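Local coordinates for mandelate racemase / muconate lactonizing enzyme family protein (Agrobacterium tumefaciens, PDB 4DXK) that belongs to the mandelate racemase subgroup of the enolase superfamily, binds a metal ion in its barrel domain and may act as a racemase or lyase, its substrate being unassigned, at residues I115-T120 against L340-R346. Numbering follows the deposited sequence. Where two conformers were deposited one is given.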
loop_
_atom_site.group_PDB
_atom_site.type_symbol
_atom_site.label_atom_id
_atom_site.label_comp_id
_atom_site.label_asym_id
_atom_site.label_seq_id
_atom_site.Cartn_x
_atom_site.Cartn_y
_atom_site.Cartn_z
ATOM N N ILE A 115 -16.324 -8.581 36.936
ATOM C CA ILE A 115 -15.202 -8.135 36.133
ATOM C C ILE A 115 -14.412 -7.095 36.902
ATOM O O ILE A 115 -14.967 -6.328 37.686
ATOM C CB ILE A 115 -15.655 -7.570 34.754
ATOM C CG1 ILE A 115 -14.452 -7.368 33.819
ATOM C CG2 ILE A 115 -16.448 -6.285 34.932
ATOM C CD1 ILE A 115 -14.839 -6.928 32.419
ATOM N N ARG A 116 -13.104 -7.072 36.671
ATOM C CA ARG A 116 -12.244 -6.083 37.298
ATOM C C ARG A 116 -12.716 -4.681 36.955
ATOM O O ARG A 116 -13.150 -4.416 35.834
ATOM C CB ARG A 116 -10.797 -6.275 36.838
ATOM C CG ARG A 116 -9.782 -5.430 37.582
ATOM C CD ARG A 116 -8.347 -5.920 37.345
ATOM N NE ARG A 116 -7.822 -5.506 36.045
ATOM C CZ ARG A 116 -6.838 -4.624 35.865
ATOM N NH1 ARG A 116 -6.233 -4.051 36.902
ATOM N NH2 ARG A 116 -6.441 -4.319 34.637
ATOM N N THR A 117 -12.645 -3.789 37.933
ATOM C CA THR A 117 -12.968 -2.382 37.712
ATOM C C THR A 117 -11.715 -1.506 37.785
ATOM O O THR A 117 -10.639 -1.976 38.164
ATOM C CB THR A 117 -14.028 -1.883 38.709
ATOM O OG1 THR A 117 -14.560 -0.625 38.278
ATOM C CG2 THR A 117 -13.424 -1.720 40.094
ATOM N N TYR A 118 -11.845 -0.245 37.382
ATOM C CA TYR A 118 -10.815 0.757 37.636
ATOM C C TYR A 118 -11.487 2.054 38.019
ATOM O O TYR A 118 -12.656 2.273 37.687
ATOM C CB TYR A 118 -9.881 0.952 36.435
ATOM C CG TYR A 118 -10.433 1.706 35.236
ATOM C CD1 TYR A 118 -10.313 3.094 35.142
ATOM C CD2 TYR A 118 -10.998 1.030 34.166
ATOM C CE1 TYR A 118 -10.775 3.781 34.031
ATOM C CE2 TYR A 118 -11.472 1.708 33.051
ATOM C CZ TYR A 118 -11.354 3.086 32.986
ATOM O OH TYR A 118 -11.823 3.756 31.882
ATOM N N ASN A 119 -10.746 2.906 38.721
ATOM C CA ASN A 119 -11.258 4.203 39.148
ATOM C C ASN A 119 -10.457 5.346 38.539
ATOM O O ASN A 119 -9.306 5.170 38.154
ATOM C CB ASN A 119 -11.224 4.336 40.677
ATOM C CG ASN A 119 -12.250 3.456 41.376
ATOM O OD1 ASN A 119 -13.183 2.938 40.762
ATOM N ND2 ASN A 119 -12.078 3.290 42.682
ATOM N N THR A 120 -11.052 6.534 38.487
ATOM C CA THR A 120 -10.346 7.693 37.950
ATOM C C THR A 120 -9.841 8.618 39.053
ATOM O O THR A 120 -10.226 8.484 40.217
ATOM C CB THR A 120 -11.233 8.492 36.990
ATOM O OG1 THR A 120 -12.260 9.165 37.730
ATOM C CG2 THR A 120 -11.863 7.566 35.968
ATOM N N LEU A 340 -12.391 -6.150 29.010
ATOM C CA LEU A 340 -11.146 -6.131 29.772
ATOM C C LEU A 340 -11.337 -5.635 31.197
ATOM O O LEU A 340 -10.848 -6.232 32.158
ATOM C CB LEU A 340 -10.147 -5.227 29.042
ATOM C CG LEU A 340 -8.779 -5.020 29.680
ATOM C CD1 LEU A 340 -7.988 -6.319 29.711
ATOM C CD2 LEU A 340 -8.012 -3.962 28.916
ATOM N N VAL A 341 -11.997 -4.488 31.320
ATOM C CA VAL A 341 -12.284 -3.863 32.603
ATOM C C VAL A 341 -13.575 -3.084 32.465
ATOM O O VAL A 341 -13.959 -2.704 31.354
ATOM C CB VAL A 341 -11.188 -2.856 33.024
ATOM C CG1 VAL A 341 -9.977 -3.565 33.603
ATOM C CG2 VAL A 341 -10.793 -1.957 31.850
ATOM N N GLN A 342 -14.245 -2.854 33.591
ATOM C CA GLN A 342 -15.415 -1.977 33.630
ATOM C C GLN A 342 -15.160 -0.819 34.576
ATOM O O GLN A 342 -15.179 -0.999 35.796
ATOM C CB GLN A 342 -16.677 -2.726 34.066
ATOM C CG GLN A 342 -17.889 -1.799 34.186
ATOM C CD GLN A 342 -18.157 -1.068 32.884
ATOM O OE1 GLN A 342 -18.392 -1.695 31.849
ATOM N NE2 GLN A 342 -18.095 0.268 32.921
ATOM N N GLU A 343 -14.907 0.360 34.010
ATOM C CA GLU A 343 -14.734 1.594 34.765
ATOM C C GLU A 343 -15.891 1.848 35.727
ATOM O O GLU A 343 -17.050 1.585 35.383
ATOM C CB GLU A 343 -14.666 2.767 33.788
ATOM C CG GLU A 343 -14.322 4.077 34.450
ATOM C CD GLU A 343 -14.311 5.239 33.491
ATOM O OE1 GLU A 343 -15.120 5.255 32.539
ATOM O OE2 GLU A 343 -13.484 6.147 33.690
ATOM N N SER A 344 -15.591 2.369 36.910
ATOM C CA SER A 344 -16.664 2.774 37.803
ATOM C C SER A 344 -16.240 3.934 38.680
ATOM O O SER A 344 -15.063 4.280 38.739
ATOM C CB SER A 344 -17.146 1.596 38.656
ATOM O OG SER A 344 -16.155 1.182 39.581
ATOM N N VAL A 345 -17.224 4.529 39.346
ATOM C CA VAL A 345 -17.032 5.650 40.253
ATOM C C VAL A 345 -16.533 5.145 41.600
ATOM O O VAL A 345 -17.060 4.168 42.138
ATOM C CB VAL A 345 -18.369 6.391 40.478
ATOM C CG1 VAL A 345 -18.244 7.434 41.584
ATOM C CG2 VAL A 345 -18.876 7.016 39.178
ATOM N N ARG A 346 -15.512 5.791 42.146
ATOM C CA ARG A 346 -15.065 5.443 43.485
ATOM C C ARG A 346 -16.189 5.693 44.491
ATOM O O ARG A 346 -16.745 6.788 44.548
ATOM C CB ARG A 346 -13.800 6.218 43.854
ATOM C CG ARG A 346 -13.806 7.669 43.422
ATOM C CD ARG A 346 -12.433 8.298 43.604
ATOM N NE ARG A 346 -12.487 9.749 43.468
ATOM C CZ ARG A 346 -12.699 10.586 44.479
ATOM N NH1 ARG A 346 -12.737 11.895 44.265
ATOM N NH2 ARG A 346 -12.874 10.116 45.708
HETATM O O HOH W 1 -8.295 -6.527 33.334
HETATM O O HOH W 2 -13.744 6.469 39.224
#
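Closing a TIM-type barrel brings together strands far apart in sequence: here strand 115-118, the first of this superfamily's modified TIM barrel, meets the last, 342-343, which follows helix 323-335. The pairing is parallel but loose. Two backbone hydrogen bonds hold it, from Gln342 N to Arg116 O (2.9 Å) and from Ser344 N to Tyr118 O (3.0 Å), both nearly straight. Between these two rungs a side chain does the work: Thr117 OG1 donates to Gln342 O at 2.6 Å, while Tyr118 N stays 3.8 Å from that same carbonyl oxygen and finds no partner. Water extends the ladder at both ends, one molecule linking Arg116 NE (2.9 Å) to Leu340 O (2.8 Å), another linking Thr120 N (2.8 Å) to Ser344 O (2.6 Å).

On the face carrying Tyr118 and Glu343, the tyrosine ring receives a CH-pi contact, with Glu343 CG 3.8 Å from the centroid of the Tyr118 ring, and Val341 CG2 touches Tyr118 CD2 at 3.8 Å. Lys172 hydrogen-bonds the Tyr118 hydroxyl, and Glu343 accepts a hydrogen bond from the succinimide at position 319. At nearest atoms, the glutamate side chain lies about 6 Å from the sodium ion held by Glu216, Glu242 and Glu268, so this face borders the metal pocket; a phosphate, probably from the crystallisation liquor, is about 3 Å away.

Arg116 hydrogen-bonds Thr169, and reaches Asp212 in a salt bridge and Tyr187 of the second subunit in a cation-pi contact. The side chains of Ile115, Gln342 and Ser344 pack on helix 323-335 and strand 367-369; strand 170-173 packs against Arg116 and Tyr118.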